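Esterase (Alcaligenes sp., PDB 1QLW) probably hydrolyses carboxylic esters, as a bacterial esterase of the alpha/beta hydrolase fold. Local coordinates at residues R59-P64 with K95-Y100; S129-F134 with P174-S179. All blocks are in the same frame, centred on the assembly; numbering follows the deposited sequence.

Interaction 1. Residues R59-P64 with K95-Y100; sequences RAKRYP and KGYSTY. With SO4 (sulfate ion), chain C.
One direct backbone hydrogen bond joins the two segments: K61 N donates to G96 O over 2.9 Å, nearly straight at hydrogen (172°) and almost along the C=O axis. G96 ends helix 88-94 in a Schellman motif; its positive phi (97°) would press a beta carbon against the preceding carbonyl oxygen, a conformation that glycine takes comfortably, and the turn delivers the G96 carbonyl to the loop. A second, water-mediated link lies further along, where water 1 takes the S98 N-H and donates to K61 O, with a weaker donation to Y63 O. At the outer end R59 N gives a split hydrogen bond to sulfate oxygens O1 and O2, the ion, probably from the crystallisation liquor, being held also by S16 OG.

Side-chain packing begins with the lysine. The K61 chain runs extended as far as CE and puts CD over one face of the Y97 ring, 3.5 Å from its centroid in a CH-pi contact; CE then lies 3.4 Å from K95 O. At the edge of the same ring, in its plane, Y63 O comes to 3.6 Å from Y97 CD1. The P64 ring lies alongside Y100, its CB 3.6 Å from Y100 CE1, and meets S98 CB with the same atom at 3.9 Å. Close by, A60 CB sits 3.3 Å from S98 OG. Helix 306-319 touches Y97 through L314 and I317, while S98 and Y100 pair by backbone with I65 of strand 65-68.

Lysine methylenes thus cover an aromatic face while one backbone bond and one water carry the polar contacts, so the join between the loop entering strand 65-68 and the residues leading into strand 99-103 depends on no salt bridge between the segments.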
loop_
_atom_site.group_PDB
_atom_site.type_symbol
_atom_site.label_atom_id
_atom_site.label_comp_id
_atom_site.label_asym_id
_atom_site.label_seq_id
_atom_site.Cartn_x
_atom_site.Cartn_y
_atom_site.Cartn_z
ATOM N N ARG A 59 -7.128 25.318 -2.622
ATOM C CA ARG A 59 -7.204 26.268 -1.519
ATOM C C ARG A 59 -7.244 25.538 -0.189
ATOM O O ARG A 59 -8.078 25.803 0.679
ATOM C CB ARG A 59 -8.455 27.158 -1.671
ATOM C CG ARG A 59 -8.442 27.825 -3.056
ATOM C CD ARG A 59 -9.440 28.930 -3.064
ATOM N NE ARG A 59 -10.719 28.479 -2.799
ATOM C CZ ARG A 59 -11.251 28.027 -3.792
ATOM N NH1 ARG A 59 -11.172 27.117 -4.723
ATOM N NH2 ARG A 59 -12.249 28.887 -3.196
ATOM N N ALA A 60 -6.310 24.606 -0.005
ATOM C CA ALA A 60 -6.359 23.757 1.163
ATOM C C ALA A 60 -6.251 24.533 2.457
ATOM O O ALA A 60 -5.582 25.560 2.534
ATOM C CB ALA A 60 -5.261 22.698 1.135
ATOM N N LYS A 61 -6.898 24.024 3.484
ATOM C CA LYS A 61 -6.792 24.606 4.816
ATOM C C LYS A 61 -5.327 24.546 5.255
ATOM O O LYS A 61 -4.528 23.735 4.779
ATOM C CB LYS A 61 -7.697 23.879 5.785
ATOM C CG LYS A 61 -9.168 24.199 5.490
ATOM C CD LYS A 61 -10.082 23.364 6.349
ATOM C CE LYS A 61 -11.560 23.622 6.185
ATOM N NZ LYS A 61 -11.991 24.910 6.787
ATOM N N ARG A 62 -4.979 25.427 6.188
ATOM C CA ARG A 62 -3.589 25.614 6.591
ATOM C C ARG A 62 -2.904 24.344 7.067
ATOM O O ARG A 62 -1.710 24.150 6.767
ATOM C CB ARG A 62 -3.511 26.680 7.687
ATOM C CG ARG A 62 -2.170 26.863 8.353
ATOM C CD ARG A 62 -1.039 27.277 7.444
ATOM N NE ARG A 62 0.267 27.344 8.098
ATOM C CZ ARG A 62 1.084 26.310 8.255
ATOM N NH1 ARG A 62 0.734 25.114 7.791
ATOM N NH2 ARG A 62 2.249 26.450 8.857
ATOM N N TYR A 63 -3.601 23.507 7.836
ATOM C CA TYR A 63 -2.984 22.332 8.411
ATOM C C TYR A 63 -3.510 21.052 7.795
ATOM O O TYR A 63 -4.704 20.764 7.879
ATOM C CB TYR A 63 -3.235 22.301 9.930
ATOM C CG TYR A 63 -2.703 23.533 10.636
ATOM C CD1 TYR A 63 -1.340 23.814 10.668
ATOM C CD2 TYR A 63 -3.574 24.479 11.137
ATOM C CE1 TYR A 63 -0.852 24.958 11.289
ATOM C CE2 TYR A 63 -3.116 25.625 11.771
ATOM C CZ TYR A 63 -1.756 25.834 11.837
ATOM O OH TYR A 63 -1.308 26.985 12.444
ATOM N N PRO A 64 -2.656 20.281 7.137
ATOM C CA PRO A 64 -3.066 18.973 6.646
ATOM C C PRO A 64 -3.384 18.017 7.786
ATOM O O PRO A 64 -2.858 18.172 8.886
ATOM C CB PRO A 64 -1.823 18.451 5.917
ATOM C CG PRO A 64 -1.096 19.694 5.508
ATOM C CD PRO A 64 -1.271 20.580 6.735
ATOM N N LYS A 95 -13.872 18.298 2.316
ATOM C CA LYS A 95 -14.037 19.323 3.324
ATOM C C LYS A 95 -12.906 20.338 3.303
ATOM O O LYS A 95 -12.928 21.283 4.112
ATOM C CB LYS A 95 -14.223 18.664 4.692
ATOM C CG LYS A 95 -15.548 17.924 4.804
ATOM C CD LYS A 95 -16.715 18.881 4.912
ATOM C CE LYS A 95 -17.989 18.227 5.385
ATOM N NZ LYS A 95 -18.982 19.238 5.838
ATOM N N GLY A 96 -11.940 20.189 2.403
ATOM C CA GLY A 96 -10.906 21.177 2.214
ATOM C C GLY A 96 -9.597 20.943 2.921
ATOM O O GLY A 96 -8.759 21.842 2.952
ATOM N N TYR A 97 -9.419 19.759 3.525
ATOM C CA TYR A 97 -8.162 19.427 4.167
ATOM C C TYR A 97 -7.290 18.584 3.246
ATOM O O TYR A 97 -7.732 17.594 2.678
ATOM C CB TYR A 97 -8.413 18.578 5.428
ATOM C CG TYR A 97 -9.017 19.380 6.555
ATOM C CD1 TYR A 97 -8.187 20.023 7.463
ATOM C CD2 TYR A 97 -10.387 19.495 6.728
ATOM C CE1 TYR A 97 -8.670 20.763 8.516
ATOM C CE2 TYR A 97 -10.887 20.245 7.799
ATOM C CZ TYR A 97 -10.025 20.890 8.656
ATOM O OH TYR A 97 -10.474 21.641 9.727
ATOM N N SER A 98 -6.017 18.956 3.172
ATOM C CA SER A 98 -5.024 18.058 2.622
ATOM C C SER A 98 -4.869 16.829 3.503
ATOM O O SER A 98 -4.960 16.956 4.727
ATOM C CB SER A 98 -3.685 18.762 2.510
ATOM O OG SER A 98 -3.803 19.819 1.572
ATOM N N THR A 99 -4.668 15.683 2.876
ATOM C CA THR A 99 -4.532 14.445 3.616
ATOM C C THR A 99 -3.207 13.759 3.291
ATOM O O THR A 99 -2.753 13.743 2.141
ATOM C CB THR A 99 -5.637 13.422 3.342
ATOM O OG1 THR A 99 -5.584 13.046 1.972
ATOM C CG2 THR A 99 -6.991 13.996 3.721
ATOM N N TYR A 100 -2.595 13.229 4.337
ATOM C CA TYR A 100 -1.348 12.459 4.239
ATOM C C TYR A 100 -1.654 11.105 4.871
ATOM O O TYR A 100 -1.823 11.047 6.088
ATOM C CB TYR A 100 -0.183 13.175 4.905
ATOM C CG TYR A 100 0.269 14.390 4.136
ATOM C CD1 TYR A 100 -0.468 15.560 4.105
ATOM C CD2 TYR A 100 1.441 14.372 3.391
ATOM C CE1 TYR A 100 -0.090 16.637 3.329
ATOM C CE2 TYR A 100 1.849 15.453 2.639
ATOM C CZ TYR A 100 1.080 16.587 2.601
ATOM O OH TYR A 100 1.458 17.668 1.852
HETATM S S SO4 C . -4.226 26.008 -4.890
HETATM O O1 SO4 C . -5.491 25.309 -5.342
HETATM O O2 SO4 C . -4.741 26.814 -3.708
HETATM O O3 SO4 C . -3.638 26.890 -5.907
HETATM O O4 SO4 C . -3.310 24.962 -4.342
HETATM O O HOH W 1 -5.295 21.080 5.006
#

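Interaction 2. Residues S129-F134 with P174-S179; sequences SLPDLF and PDWLGS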
loop_
_atom_site.group_PDB
_atom_site.type_symbol
_atom_site.label_atom_id
_atom_site.label_comp_id
_atom_site.label_asym_id
_atom_site.label_seq_id
_atom_site.Cartn_x
_atom_site.Cartn_y
_atom_site.Cartn_z
ATOM N N SER A 129 14.827 -17.178 16.637
ATOM C CA SER A 129 15.188 -15.858 16.152
ATOM C C SER A 129 14.262 -15.347 15.056
ATOM O O SER A 129 14.463 -14.248 14.534
ATOM C CB SER A 129 16.631 -15.825 15.657
ATOM O OG SER A 129 16.754 -16.562 14.486
ATOM N N LEU A 130 13.243 -16.118 14.678
ATOM C CA LEU A 130 12.270 -15.600 13.709
ATOM C C LEU A 130 11.572 -14.390 14.302
ATOM O O LEU A 130 11.363 -14.296 15.519
ATOM C CB LEU A 130 11.247 -16.681 13.391
ATOM C CG LEU A 130 11.792 -17.818 12.521
ATOM C CD1 LEU A 130 10.837 -18.997 12.517
ATOM C CD2 LEU A 130 12.088 -17.355 11.105
ATOM N N PRO A 131 11.139 -13.449 13.470
ATOM C CA PRO A 131 10.435 -12.281 13.983
ATOM C C PRO A 131 9.142 -12.634 14.679
ATOM O O PRO A 131 8.489 -13.610 14.333
ATOM C CB PRO A 131 10.170 -11.437 12.749
ATOM C CG PRO A 131 10.191 -12.415 11.641
ATOM C CD PRO A 131 11.247 -13.457 11.987
ATOM N N ASP A 132 8.746 -11.800 15.630
ATOM C CA ASP A 132 7.466 -11.885 16.307
ATOM C C ASP A 132 6.399 -11.272 15.401
ATOM O O ASP A 132 6.369 -10.054 15.203
ATOM C CB ASP A 132 7.560 -11.106 17.620
ATOM C CG ASP A 132 6.255 -11.115 18.377
ATOM O OD1 ASP A 132 5.468 -12.062 18.239
ATOM O OD2 ASP A 132 6.065 -10.156 19.155
ATOM N N LEU A 133 5.538 -12.100 14.850
ATOM C CA LEU A 133 4.507 -11.720 13.898
ATOM C C LEU A 133 3.145 -12.187 14.372
ATOM O O LEU A 133 3.061 -13.248 15.018
ATOM C CB LEU A 133 4.777 -12.396 12.534
ATOM C CG LEU A 133 6.170 -12.197 11.959
ATOM C CD1 LEU A 133 6.308 -12.941 10.648
ATOM C CD2 LEU A 133 6.458 -10.727 11.767
ATOM N N PHE A 134 2.083 -11.460 14.018
ATOM C CA PHE A 134 0.752 -11.972 14.301
ATOM C C PHE A 134 -0.203 -11.496 13.222
ATOM O O PHE A 134 0.069 -10.570 12.470
ATOM C CB PHE A 134 0.240 -11.561 15.682
ATOM C CG PHE A 134 -0.027 -10.096 15.849
ATOM C CD1 PHE A 134 0.987 -9.228 16.217
ATOM C CD2 PHE A 134 -1.306 -9.572 15.692
ATOM C CE1 PHE A 134 0.777 -7.874 16.404
ATOM C CE2 PHE A 134 -1.532 -8.215 15.881
ATOM C CZ PHE A 134 -0.490 -7.385 16.212
ATOM N N PRO A 174 -1.033 -9.225 8.095
ATOM C CA PRO A 174 -0.126 -9.509 9.206
ATOM C C PRO A 174 0.551 -8.259 9.727
ATOM O O PRO A 174 0.831 -7.310 8.996
ATOM C CB PRO A 174 0.891 -10.478 8.604
ATOM C CG PRO A 174 0.140 -11.146 7.510
ATOM C CD PRO A 174 -0.731 -10.065 6.907
ATOM N N ASP A 175 0.873 -8.322 11.006
ATOM C CA ASP A 175 1.410 -7.195 11.756
ATOM C C ASP A 175 2.773 -7.545 12.318
ATOM O O ASP A 175 2.920 -8.553 13.012
ATOM C CB ASP A 175 0.405 -6.834 12.848
ATOM C CG ASP A 175 0.610 -5.462 13.412
ATOM O OD1 ASP A 175 1.776 -5.069 13.592
ATOM O OD2 ASP A 175 -0.412 -4.786 13.688
ATOM N N TRP A 176 3.770 -6.712 11.991
ATOM C CA TRP A 176 5.145 -6.886 12.417
ATOM C C TRP A 176 5.493 -6.008 13.609
ATOM O O TRP A 176 6.700 -5.949 13.959
ATOM C CB TRP A 176 6.053 -6.568 11.224
ATOM C CG TRP A 176 6.024 -7.589 10.132
ATOM C CD1 TRP A 176 4.962 -8.034 9.401
ATOM C CD2 TRP A 176 7.167 -8.285 9.619
ATOM N NE1 TRP A 176 5.362 -8.989 8.502
ATOM C CE2 TRP A 176 6.710 -9.167 8.628
ATOM C CE3 TRP A 176 8.532 -8.260 9.936
ATOM C CZ2 TRP A 176 7.588 -9.994 7.909
ATOM C CZ3 TRP A 176 9.403 -9.091 9.233
ATOM C CH2 TRP A 176 8.904 -9.931 8.258
ATOM N N LEU A 177 4.546 -5.429 14.317
ATOM C CA LEU A 177 4.833 -4.536 15.432
ATOM C C LEU A 177 5.831 -5.125 16.421
ATOM O O LEU A 177 6.773 -4.453 16.878
ATOM C CB LEU A 177 3.526 -4.241 16.207
ATOM C CG LEU A 177 3.661 -3.163 17.277
ATOM C CD1 LEU A 177 3.542 -1.782 16.691
ATOM C CD2 LEU A 177 2.651 -3.374 18.399
ATOM N N GLY A 178 5.618 -6.391 16.784
ATOM C CA GLY A 178 6.381 -7.037 17.822
ATOM C C GLY A 178 7.814 -7.329 17.463
ATOM O O GLY A 178 8.611 -7.675 18.343
ATOM N N SER A 179 8.165 -7.186 16.192
ATOM C CA SER A 179 9.497 -7.415 15.694
ATOM C C SER A 179 10.263 -6.118 15.441
ATOM O O SER A 179 11.363 -6.164 14.906
ATOM C CB SER A 179 9.409 -8.279 14.427
ATOM O OG SER A 179 9.055 -7.410 13.383
HETATM O O HOH W 2 4.181 -8.475 15.587
#
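F134 and D175 form a single antiparallel bridge, a hydrogen-bonded pair in which D175 N donates to F134 O at 2.8 Å, nearly along the C=O axis, and F134 N returns a longer bond of 3.2 Å to D175 O. Water 2 extends the link, donating to D132 O and D175 O and accepting from G178 N. The F134 side chain, with CG tucked between the backbone N and the carbonyl carbon (chi1 67°), lays one ring face over D175 CB, 3.8 Å from the centroid; ring and carboxylate are only 17° apart. D175 OD1 uses its anti lone pair to take L177 N in an Asx turn, while its salt bridge to R107 and the bonds from Q207 and C72 N to OD2 are consistent with an ionised carboxylate. L133 CD2 stands over the W176 indole, 3.4 Å from the five-membered ring's centroid, and P131 CB meets S179 CB at 3.7 Å. Helix 115-121 borders the contact, with I117 touching P131 and W176; from the second subunit, Y39 stacks on F134 and I114 packs on L133, so these loops before helices 138-144 and 185-197 also form part of the dimer interface.

Overall arrangement
From the N terminus, interaction 1 comes first: it brings the loop after strand 43-57 onto the turn between helix 88-94 and strand 99-103, closing the beta-alpha-beta crossover from strand 65-68 through helix 88-94 to strand 99-103. Only after it closes does interaction 2 open, joining the loop beyond helix 115-121 to the one beyond helix 165-171 and so closing an excursion that holds helices but no strand. The two are in series, neither nested nor crossed. They lie on opposite sides of the chain's centre. The centres of interactions 1 and 2 are about 35 Å apart, their nearest atoms about 17 Å. Interaction 1 lies where loops lead into the central sheet, interaction 2 in the helical region facing the second subunit.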